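Local coordinates for protein putative oxidoreductase (Mycobacterium avium, PDB 3QHA) that is a putative NAD(P)-dependent oxidoreductase, probably acting on the alcohol group of a hydroxy acid, as 3-hydroxyisobutyrate dehydrogenases do, at residues 27-32 / 133-138; 127-132 / 159-164; 191-196 / 273-278; 257-262 / 277-282. One frame throughout, in Å; residues are numbered along the deposited sequence.

Contact 1: residues 27-32 / 133-138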
loop_
_atom_site.group_PDB
_atom_site.type_symbol
_atom_site.label_atom_id
_atom_site.label_comp_id
_atom_site.label_asym_id
_atom_site.label_seq_id
_atom_site.Cartn_x
_atom_site.Cartn_y
_atom_site.Cartn_z
ATOM N N GLY B 27 -2.844 -19.004 -13.503
ATOM C CA GLY B 27 -2.432 -19.604 -14.771
ATOM C C GLY B 27 -3.397 -19.378 -15.923
ATOM O O GLY B 27 -2.976 -19.119 -17.052
ATOM N N ALA B 28 -4.692 -19.473 -15.632
ATOM C CA ALA B 28 -5.740 -19.341 -16.648
ATOM C C ALA B 28 -5.804 -17.948 -17.283
ATOM O O ALA B 28 -5.786 -17.837 -18.505
ATOM C CB ALA B 28 -7.106 -19.732 -16.070
ATOM N N PRO B 29 -5.880 -16.885 -16.460
ATOM C CA PRO B 29 -5.895 -15.530 -17.033
ATOM C C PRO B 29 -4.604 -15.154 -17.767
ATOM O O PRO B 29 -4.663 -14.473 -18.792
ATOM C CB PRO B 29 -6.129 -14.612 -15.824
ATOM C CG PRO B 29 -6.069 -15.462 -14.617
ATOM C CD PRO B 29 -6.138 -16.891 -15.008
ATOM N N MET B 30 -3.456 -15.587 -17.248
ATOM C CA MET B 30 -2.186 -15.445 -17.972
ATOM C C MET B 30 -2.240 -16.130 -19.329
ATOM O O MET B 30 -1.967 -15.507 -20.352
ATOM C CB MET B 30 -1.011 -16.025 -17.176
ATOM C CG MET B 30 -0.067 -14.980 -16.634
ATOM S SD MET B 30 1.428 -15.709 -15.950
ATOM C CE MET B 30 0.831 -16.147 -14.330
ATOM N N ALA B 31 -2.583 -17.414 -19.329
ATOM C CA ALA B 31 -2.644 -18.188 -20.569
ATOM C C ALA B 31 -3.693 -17.621 -21.523
ATOM O O ALA B 31 -3.522 -17.675 -22.744
ATOM C CB ALA B 31 -2.927 -19.659 -20.271
ATOM N N THR B 32 -4.775 -17.076 -20.967
ATOM C CA THR B 32 -5.808 -16.416 -21.766
ATOM C C THR B 32 -5.263 -15.167 -22.464
ATOM O O THR B 32 -5.582 -14.916 -23.627
ATOM C CB THR B 32 -7.030 -16.028 -20.903
ATOM O OG1 THR B 32 -7.569 -17.200 -20.281
ATOM C CG2 THR B 32 -8.113 -15.379 -21.755
ATOM N N GLY B 133 0.730 -8.252 -9.412
ATOM C CA GLY B 133 -0.238 -8.816 -8.487
ATOM C C GLY B 133 -1.640 -8.788 -9.083
ATOM O O GLY B 133 -2.160 -7.728 -9.454
ATOM N N GLY B 134 -2.236 -9.970 -9.201
ATOM C CA GLY B 134 -3.672 -10.099 -9.387
ATOM C C GLY B 134 -4.101 -10.786 -10.664
ATOM O O GLY B 134 -3.456 -10.657 -11.708
ATOM N N ALA B 135 -5.214 -11.508 -10.557
ATOM C CA ALA B 135 -5.827 -12.199 -11.678
ATOM C C ALA B 135 -6.330 -11.221 -12.740
ATOM O O ALA B 135 -6.265 -11.517 -13.933
ATOM C CB ALA B 135 -6.977 -13.073 -11.181
ATOM N N ALA B 136 -6.831 -10.064 -12.306
ATOM C CA ALA B 136 -7.329 -9.043 -13.233
ATOM C C ALA B 136 -6.193 -8.485 -14.082
ATOM O O ALA B 136 -6.310 -8.398 -15.307
ATOM C CB ALA B 136 -8.024 -7.922 -12.473
ATOM N N ALA B 137 -5.096 -8.118 -13.422
ATOM C CA ALA B 137 -3.875 -7.693 -14.104
ATOM C C ALA B 137 -3.393 -8.753 -15.092
ATOM O O ALA B 137 -2.916 -8.425 -16.181
ATOM C CB ALA B 137 -2.778 -7.391 -13.087
ATOM N N ALA B 138 -3.522 -10.021 -14.701
ATOM C CA ALA B 138 -3.074 -11.148 -15.522
ATOM C C ALA B 138 -3.842 -11.243 -16.835
ATOM O O ALA B 138 -3.249 -11.488 -17.886
ATOM C CB ALA B 138 -3.196 -12.453 -14.741
#
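Met30 meets Ala138 with its first torsion off the staggered values (chi1 -109°) and its chain extended at the next bond (chi2 -170°). This lays CG of Met30 beside CB of Ala138, 4.4 Å away, and carries the sulfur away from that methyl. Pro29 has no such freedom. Its ring is tied to the backbone, and its CB points toward helix 135-140. CB of Pro29 touches CB of Ala138 at 3.8 Å. The same CB lies 3.6 Å from the carbonyl O of Ala135. On the more open side, CG of Pro29 reaches CB of Ala135 at 4.3 Å. The small methyls let the backbones come close, with CA of Met30 5.0 Å from CA of Ala138. The carbonyl oxygens of Pro29 and Ala138 also approach, but both are acceptors and do not bond. Within the first helix, OG1 of Thr32 donates to O of Ala28 over 2.6 Å, from the opposite face of the carbonyl plane to N of Thr32. Gly27 belongs to a GxGxxG pattern, so helix 27-33 is probably the dinucleotide-binding helix of the Rossmann fold. Gly134 is the N-cap residue of helix 135-140. Ala137 touches Leu222 of the second subunit. Met30 and Ala138 both rest on Leu143 of strand 143-148, and Met30 also packs on Tyr20 of strand 18-21.

Contact 2: residues 127-132 / 159-164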
loop_
_atom_site.group_PDB
_atom_site.type_symbol
_atom_site.label_atom_id
_atom_site.label_comp_id
_atom_site.label_asym_id
_atom_site.label_seq_id
_atom_site.Cartn_x
_atom_site.Cartn_y
_atom_site.Cartn_z
ATOM N N VAL B 127 14.138 -20.500 -16.051
ATOM C CA VAL B 127 13.967 -19.136 -15.584
ATOM C C VAL B 127 12.930 -19.129 -14.453
ATOM O O VAL B 127 11.847 -19.700 -14.605
ATOM C CB VAL B 127 13.477 -18.234 -16.734
ATOM C CG1 VAL B 127 12.858 -16.948 -16.196
ATOM C CG2 VAL B 127 14.621 -17.932 -17.705
ATOM N N ASP B 128 13.261 -18.514 -13.319
ATOM C CA ASP B 128 12.256 -18.272 -12.280
ATOM C C ASP B 128 11.705 -16.867 -12.478
ATOM O O ASP B 128 12.448 -15.886 -12.439
ATOM C CB ASP B 128 12.790 -18.487 -10.852
ATOM C CG ASP B 128 14.056 -17.708 -10.558
ATOM O OD1 ASP B 128 14.856 -17.488 -11.488
ATOM O OD2 ASP B 128 14.259 -17.332 -9.384
ATOM N N ALA B 129 10.401 -16.793 -12.722
ATOM C CA ALA B 129 9.743 -15.548 -13.085
ATOM C C ALA B 129 8.445 -15.393 -12.304
ATOM O O ALA B 129 7.367 -15.333 -12.901
ATOM C CB ALA B 129 9.469 -15.519 -14.591
ATOM N N PRO B 130 8.540 -15.331 -10.962
ATOM C CA PRO B 130 7.343 -15.076 -10.167
ATOM C C PRO B 130 6.653 -13.782 -10.580
ATOM O O PRO B 130 7.304 -12.860 -11.082
ATOM C CB PRO B 130 7.881 -14.974 -8.731
ATOM C CG PRO B 130 9.350 -14.727 -8.877
ATOM C CD PRO B 130 9.728 -15.488 -10.105
ATOM N N VAL B 131 5.342 -13.730 -10.364
ATOM C CA VAL B 131 4.524 -12.600 -10.781
ATOM C C VAL B 131 3.775 -11.964 -9.608
ATOM O O VAL B 131 3.714 -12.523 -8.508
ATOM C CB VAL B 131 3.517 -13.020 -11.870
ATOM C CG1 VAL B 131 4.250 -13.605 -13.071
ATOM C CG2 VAL B 131 2.499 -14.015 -11.313
ATOM N N SER B 132 3.208 -10.789 -9.887
ATOM C CA SER B 132 2.547 -9.915 -8.912
ATOM C C SER B 132 1.903 -8.792 -9.749
ATOM O O SER B 132 2.470 -8.435 -10.778
ATOM C CB SER B 132 3.602 -9.325 -7.961
ATOM O OG SER B 132 3.040 -8.470 -6.975
ATOM N N PRO B 159 10.585 -9.956 -25.216
ATOM C CA PRO B 159 9.423 -9.554 -26.015
ATOM C C PRO B 159 8.154 -10.351 -25.693
ATOM O O PRO B 159 7.064 -9.780 -25.670
ATOM C CB PRO B 159 9.882 -9.816 -27.453
ATOM C CG PRO B 159 11.355 -9.644 -27.402
ATOM C CD PRO B 159 11.764 -10.208 -26.067
ATOM N N ALA B 160 8.304 -11.647 -25.439
ATOM C CA ALA B 160 7.180 -12.504 -25.067
ATOM C C ALA B 160 6.585 -12.085 -23.720
ATOM O O ALA B 160 5.366 -11.972 -23.579
ATOM C CB ALA B 160 7.619 -13.966 -25.021
ATOM N N PHE B 161 7.459 -11.857 -22.743
ATOM C CA PHE B 161 7.050 -11.426 -21.404
ATOM C C PHE B 161 6.351 -10.071 -21.428
ATOM O O PHE B 161 5.364 -9.867 -20.718
ATOM C CB PHE B 161 8.263 -11.363 -20.464
ATOM C CG PHE B 161 8.660 -12.694 -19.873
ATOM C CD1 PHE B 161 8.492 -13.882 -20.578
ATOM C CD2 PHE B 161 9.239 -12.748 -18.613
ATOM C CE1 PHE B 161 8.871 -15.100 -20.022
ATOM C CE2 PHE B 161 9.619 -13.960 -18.056
ATOM C CZ PHE B 161 9.433 -15.137 -18.761
ATOM N N LYS B 162 6.858 -9.154 -22.249
ATOM C CA LYS B 162 6.279 -7.811 -22.380
ATOM C C LYS B 162 4.811 -7.824 -22.827
ATOM O O LYS B 162 4.072 -6.877 -22.556
ATOM C CB LYS B 162 7.105 -6.965 -23.355
ATOM N N HIS B 163 4.396 -8.891 -23.504
ATOM C CA HIS B 163 3.015 -9.037 -23.962
ATOM C C HIS B 163 2.018 -9.201 -22.811
ATOM O O HIS B 163 0.900 -8.687 -22.883
ATOM C CB HIS B 163 2.900 -10.226 -24.923
ATOM C CG HIS B 163 1.492 -10.602 -25.258
ATOM N ND1 HIS B 163 0.676 -9.815 -26.042
ATOM C CD2 HIS B 163 0.752 -11.682 -24.912
ATOM C CE1 HIS B 163 -0.504 -10.395 -26.167
ATOM N NE2 HIS B 163 -0.484 -11.530 -25.491
ATOM N N TRP B 164 2.419 -9.919 -21.762
ATOM C CA TRP B 164 1.533 -10.189 -20.619
ATOM C C TRP B 164 1.976 -9.515 -19.316
ATOM O O TRP B 164 1.257 -9.570 -18.311
ATOM C CB TRP B 164 1.374 -11.700 -20.400
ATOM C CG TRP B 164 2.662 -12.452 -20.226
ATOM C CD1 TRP B 164 3.340 -13.142 -21.189
ATOM C CD2 TRP B 164 3.422 -12.597 -19.018
ATOM N NE1 TRP B 164 4.475 -13.707 -20.658
ATOM C CE2 TRP B 164 4.549 -13.388 -19.328
ATOM C CE3 TRP B 164 3.264 -12.133 -17.705
ATOM C CZ2 TRP B 164 5.516 -13.721 -18.376
ATOM C CZ3 TRP B 164 4.226 -12.470 -16.756
ATOM C CH2 TRP B 164 5.337 -13.258 -17.100
#
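Ala129 and Val131 each press a methyl against an aromatic ring of helix 151-164. CB of Ala129 lies 3.8 Å from CE2 of Phe161 and slightly further from CZ. CG1 of Val131 lies 3.9 Å from CZ3 of Trp164, and the two side chains cross at about a right angle. The rings also pack on each other. CZ2 of Trp164 sits 3.6 Å above the plane of Phe161, over the centre of the ring. Trp164 gets there because its CG is held between the backbone N and the carbonyl carbon (chi1 55°), which folds the indole back along its own helix. The carbonyl O of Phe161 stands over the same indole, offset toward the rim. Ala129, Phe161 and Trp164 form the tight, buried part, while Val131 is partly exposed. The backbones themselves stay well apart, with CA of Ala129 9.7 Å from CA of Phe161, so side chains alone bridge the gap. The other side of the helix is looser. Pro159 is exposed there, and Lys162 is modelled only to CB. The Trp164 ring also meets His104 and His75 with planes nearly perpendicular, while O of Ala129 accepts a hydrogen bond from ND1 of His104. The contact is wholly apolar between the strand and the helix. Its hold therefore comes from shape and burial, and the directional bonds of the strand go to other partners, such as Ile103 and Met146.

Contact 3: residues 191-196 / 273-278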
loop_
_atom_site.group_PDB
_atom_site.type_symbol
_atom_site.label_atom_id
_atom_site.label_comp_id
_atom_site.label_asym_id
_atom_site.label_seq_id
_atom_site.Cartn_x
_atom_site.Cartn_y
_atom_site.Cartn_z
ATOM N N SER B 191 2.454 -6.083 5.817
ATOM C CA SER B 191 1.542 -4.936 5.749
ATOM C C SER B 191 0.079 -5.336 5.970
ATOM O O SER B 191 -0.684 -4.564 6.548
ATOM C CB SER B 191 1.715 -4.151 4.440
ATOM O OG SER B 191 1.016 -4.758 3.367
ATOM N N TYR B 192 -0.313 -6.532 5.525
ATOM C CA TYR B 192 -1.634 -7.084 5.878
ATOM C C TYR B 192 -1.746 -7.306 7.390
ATOM O O TYR B 192 -2.761 -6.966 7.996
ATOM C CB TYR B 192 -1.925 -8.406 5.148
ATOM C CG TYR B 192 -2.213 -8.315 3.652
ATOM C CD1 TYR B 192 -2.362 -7.086 2.996
ATOM C CD2 TYR B 192 -2.371 -9.476 2.897
ATOM C CE1 TYR B 192 -2.636 -7.028 1.623
ATOM C CE2 TYR B 192 -2.645 -9.427 1.534
ATOM C CZ TYR B 192 -2.778 -8.201 0.903
ATOM O OH TYR B 192 -3.052 -8.159 -0.445
ATOM N N ALA B 193 -0.705 -7.877 7.993
ATOM C CA ALA B 193 -0.637 -8.014 9.452
ATOM C C ALA B 193 -0.876 -6.669 10.139
ATOM O O ALA B 193 -1.678 -6.572 11.068
ATOM C CB ALA B 193 0.707 -8.585 9.870
ATOM N N ALA B 194 -0.181 -5.637 9.666
ATOM C CA ALA B 194 -0.327 -4.282 10.205
ATOM C C ALA B 194 -1.731 -3.723 9.987
ATOM O O ALA B 194 -2.256 -3.011 10.845
ATOM C CB ALA B 194 0.708 -3.349 9.591
ATOM N N ALA B 195 -2.336 -4.040 8.844
ATOM C CA ALA B 195 -3.696 -3.588 8.555
ATOM C C ALA B 195 -4.676 -4.154 9.583
ATOM O O ALA B 195 -5.522 -3.430 10.110
ATOM C CB ALA B 195 -4.106 -3.985 7.148
ATOM N N CYS B 196 -4.541 -5.444 9.876
ATOM C CA CYS B 196 -5.398 -6.109 10.855
ATOM C C CYS B 196 -5.238 -5.519 12.255
ATOM O O CYS B 196 -6.218 -5.362 12.983
ATOM C CB CYS B 196 -5.109 -7.609 10.886
ATOM S SG CYS B 196 -5.572 -8.468 9.367
ATOM N N LEU B 273 -0.545 -3.385 20.556
ATOM C CA LEU B 273 -0.132 -2.969 19.211
ATOM C C LEU B 273 1.353 -3.273 18.975
ATOM O O LEU B 273 2.157 -2.356 18.782
ATOM C CB LEU B 273 -0.397 -1.472 19.027
ATOM C CG LEU B 273 -1.842 -1.001 19.196
ATOM C CD1 LEU B 273 -1.908 0.522 19.181
ATOM C CD2 LEU B 273 -2.733 -1.598 18.115
ATOM N N PRO B 274 1.721 -4.568 18.976
ATOM C CA PRO B 274 3.135 -4.945 18.923
ATOM C C PRO B 274 3.863 -4.602 17.616
ATOM O O PRO B 274 5.036 -4.226 17.666
ATOM C CB PRO B 274 3.105 -6.461 19.161
ATOM C CG PRO B 274 1.743 -6.888 18.737
ATOM C CD PRO B 274 0.846 -5.748 19.097
ATOM N N LEU B 275 3.199 -4.729 16.467
ATOM C CA LEU B 275 3.818 -4.324 15.194
ATOM C C LEU B 275 4.114 -2.823 15.200
ATOM O O LEU B 275 5.183 -2.395 14.765
ATOM C CB LEU B 275 2.936 -4.677 13.990
ATOM C CG LEU B 275 2.940 -6.130 13.510
ATOM C CD1 LEU B 275 1.796 -6.366 12.524
ATOM C CD2 LEU B 275 4.274 -6.489 12.875
ATOM N N ALA B 276 3.167 -2.037 15.707
ATOM C CA ALA B 276 3.329 -0.586 15.812
ATOM C C ALA B 276 4.460 -0.184 16.764
ATOM O O ALA B 276 5.197 0.762 16.482
ATOM C CB ALA B 276 2.019 0.063 16.244
ATOM N N ARG B 277 4.596 -0.895 17.882
ATOM C CA ARG B 277 5.679 -0.633 18.835
ATOM C C ARG B 277 7.036 -0.835 18.166
ATOM O O ARG B 277 7.922 0.009 18.275
ATOM C CB ARG B 277 5.564 -1.547 20.059
ATOM N N LEU B 278 7.177 -1.955 17.466
ATOM C CA LEU B 278 8.405 -2.281 16.747
ATOM C C LEU B 278 8.680 -1.270 15.630
ATOM O O LEU B 278 9.824 -0.862 15.424
ATOM C CB LEU B 278 8.311 -3.701 16.179
ATOM C CG LEU B 278 9.600 -4.444 15.834
ATOM C CD1 LEU B 278 10.574 -4.458 17.011
ATOM C CD2 LEU B 278 9.263 -5.866 15.395
#
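Ala193, Ala194 and Leu275 form a small, buried helix-to-helix contact in the C-terminal, all-helical part of the chain. It joins the middle of helix 176-204 to the first turn of helix 274-286. One leucine branch does the work. CD1 of Leu275 lies 3.6 Å from CB of Ala193. It is equally close, 3.6 Å, to N of Ala194, so it rests on the peptide link between the two alanines as well as on a methyl. CB of Ala194 is further off, at 4.3 Å from the same CD1. The torsions explain the reach. CG of Leu275 stands anti to its carbonyl carbon (chi1 -79°), and CD1 continues nearly straight from there (chi2 168°), which sends it out to the facing helix. Two alanines leave a low surface to receive it, and CA of Ala194 comes within 6.5 Å of CA of Leu275. The long helix 176-204 leads from the Rossmann domain into the helical domain, as in the 6-phosphogluconate and 3-hydroxyisobutyrate dehydrogenase families. One turn beyond Ala193, Glu197 binds the start of helix 274-286 through both carboxylate oxygens, OE1 with N of Leu275 and OE2 with N of Ala276, a place where the helix dipole would favour a negative group. The second subunit closes over the same region, with its Ala279 packed on Ala193, its Ile229 on Ala195 and its Met186 on Ala276.

Contact 4: residues 257-262 / 277-282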
loop_
_atom_site.group_PDB
_atom_site.type_symbol
_atom_site.label_atom_id
_atom_site.label_comp_id
_atom_site.label_asym_id
_atom_site.label_seq_id
_atom_site.Cartn_x
_atom_site.Cartn_y
_atom_site.Cartn_z
ATOM N N LYS B 257 5.524 10.788 15.663
ATOM C CA LYS B 257 4.435 11.478 16.346
ATOM C C LYS B 257 3.124 10.688 16.226
ATOM O O LYS B 257 2.455 10.448 17.233
ATOM C CB LYS B 257 4.277 12.911 15.822
ATOM C CG LYS B 257 3.154 13.720 16.482
ATOM C CD LYS B 257 3.275 13.779 18.007
ATOM C CE LYS B 257 2.230 14.708 18.610
ATOM N NZ LYS B 257 2.068 14.527 20.082
ATOM N N ASP B 258 2.764 10.269 15.013
ATOM C CA ASP B 258 1.526 9.495 14.816
ATOM C C ASP B 258 1.581 8.124 15.494
ATOM O O ASP B 258 0.598 7.696 16.104
ATOM C CB ASP B 258 1.186 9.338 13.326
ATOM C CG ASP B 258 0.530 10.582 12.733
ATOM O OD1 ASP B 258 0.172 11.505 13.494
ATOM O OD2 ASP B 258 0.361 10.632 11.495
ATOM N N LEU B 259 2.723 7.446 15.399
ATOM C CA LEU B 259 2.886 6.139 16.040
ATOM C C LEU B 259 2.774 6.240 17.563
ATOM O O LEU B 259 2.110 5.416 18.189
ATOM C CB LEU B 259 4.211 5.478 15.637
ATOM C CG LEU B 259 4.229 4.877 14.226
ATOM C CD1 LEU B 259 5.631 4.420 13.838
ATOM C CD2 LEU B 259 3.243 3.721 14.114
ATOM N N SER B 260 3.402 7.257 18.151
ATOM C CA SER B 260 3.323 7.464 19.596
ATOM C C SER B 260 1.888 7.745 20.036
ATOM O O SER B 260 1.423 7.191 21.034
ATOM C CB SER B 260 4.242 8.605 20.039
ATOM O OG SER B 260 3.849 9.831 19.451
ATOM N N LEU B 261 1.193 8.599 19.286
ATOM C CA LEU B 261 -0.220 8.874 19.549
ATOM C C LEU B 261 -1.064 7.612 19.392
ATOM O O LEU B 261 -1.958 7.354 20.200
ATOM C CB LEU B 261 -0.753 9.974 18.624
ATOM C CG LEU B 261 -0.334 11.411 18.959
ATOM C CD1 LEU B 261 -0.745 12.358 17.844
ATOM C CD2 LEU B 261 -0.925 11.861 20.287
ATOM N N ALA B 262 -0.772 6.828 18.359
ATOM C CA ALA B 262 -1.490 5.577 18.123
ATOM C C ALA B 262 -1.257 4.588 19.266
ATOM O O ALA B 262 -2.182 3.903 19.694
ATOM C CB ALA B 262 -1.077 4.962 16.796
ATOM N N ARG B 277 4.596 -0.895 17.882
ATOM C CA ARG B 277 5.679 -0.633 18.835
ATOM C C ARG B 277 7.036 -0.835 18.166
ATOM O O ARG B 277 7.922 0.009 18.275
ATOM C CB ARG B 277 5.564 -1.547 20.059
ATOM N N LEU B 278 7.177 -1.955 17.466
ATOM C CA LEU B 278 8.405 -2.281 16.747
ATOM C C LEU B 278 8.680 -1.270 15.630
ATOM O O LEU B 278 9.824 -0.862 15.424
ATOM C CB LEU B 278 8.311 -3.701 16.179
ATOM C CG LEU B 278 9.600 -4.444 15.834
ATOM C CD1 LEU B 278 10.574 -4.458 17.011
ATOM C CD2 LEU B 278 9.263 -5.866 15.395
ATOM N N ALA B 279 7.629 -0.860 14.922
ATOM C CA ALA B 279 7.750 0.160 13.879
ATOM C C ALA B 279 8.243 1.479 14.466
ATOM O O ALA B 279 9.150 2.111 13.919
ATOM C CB ALA B 279 6.412 0.362 13.177
ATOM N N TYR B 280 7.646 1.877 15.589
ATOM C CA TYR B 280 8.021 3.101 16.293
ATOM C C TYR B 280 9.505 3.137 16.677
ATOM O O TYR B 280 10.167 4.158 16.492
ATOM C CB TYR B 280 7.146 3.267 17.541
ATOM C CG TYR B 280 7.472 4.481 18.380
ATOM C CD1 TYR B 280 7.145 5.761 17.942
ATOM C CD2 TYR B 280 8.098 4.350 19.617
ATOM C CE1 TYR B 280 7.437 6.877 18.708
ATOM C CE2 TYR B 280 8.394 5.466 20.392
ATOM C CZ TYR B 280 8.059 6.727 19.929
ATOM O OH TYR B 280 8.346 7.839 20.687
ATOM N N GLU B 281 10.019 2.023 17.199
ATOM C CA GLU B 281 11.420 1.939 17.639
ATOM C C GLU B 281 12.422 1.944 16.477
ATOM O O GLU B 281 13.525 2.479 16.611
ATOM C CB GLU B 281 11.649 0.681 18.489
ATOM C CG GLU B 281 10.827 0.620 19.781
ATOM C CD GLU B 281 10.891 -0.737 20.475
ATOM O OE1 GLU B 281 10.092 -0.956 21.413
ATOM O OE2 GLU B 281 11.735 -1.583 20.095
ATOM N N GLY B 282 12.037 1.354 15.345
ATOM C CA GLY B 282 12.967 1.123 14.233
ATOM C C GLY B 282 12.814 2.004 13.002
ATOM O O GLY B 282 13.676 1.976 12.115
#
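Helices 257-262 and 277-282 run roughly antiparallel, at 148° between their directions, with the axes 9.6 Å apart. They belong to a helical hairpin, helix 245-268 followed by helix 274-286, in the all-helical C-terminal domain. Leu259 and Tyr280 carry the contact. CG of Leu259 is anti to its carbonyl carbon (chi1 -76°), and the side chain extends over the facing backbone. Its CD1 reaches CA of Tyr280 at 3.7 Å. The same methyl lies 4.2 Å from CB of Ala279, so it settles where these two residues join. Tyr280 returns the contact. Its CG is anti to the backbone N (chi1 178°), which swings the ring alongside the first helix. CD1 of Tyr280 meets CB of Leu259 at 3.7 Å. Around the hairpin, Tyr280 also touches Glu256 and Leu263. On another side of helix 245-268, Asp258 forms a salt bridge to Lys181 of the second subunit and a hydrogen bond to its Asn185. Further along the tyrosine ring, CE1 of Tyr280 lies 3.9 Å from CB of Ser260, approached obliquely.

How the contacts relate
The contacts fall into two pairs. Contacts 1 and 2 share the Rossmann domain, with centres 11 Å apart. They touch through CE of Met30 and CG2 of Val131, 4.1 Å apart, and the chain runs directly from strand 125-132 into helix 135-140. Contacts 3 and 4 share the helical domain and helix 274-286, with centres 10 Å apart. CD1 of Leu273 lies 3.4 Å from O of Ala262 between them. Across the two pairs, contact centres are about 30 to 38 Å apart. Contact 1 lies beside the probable dinucleotide site. All four contacts have at least one packing partner on the second subunit, so both domains take part in the dimer.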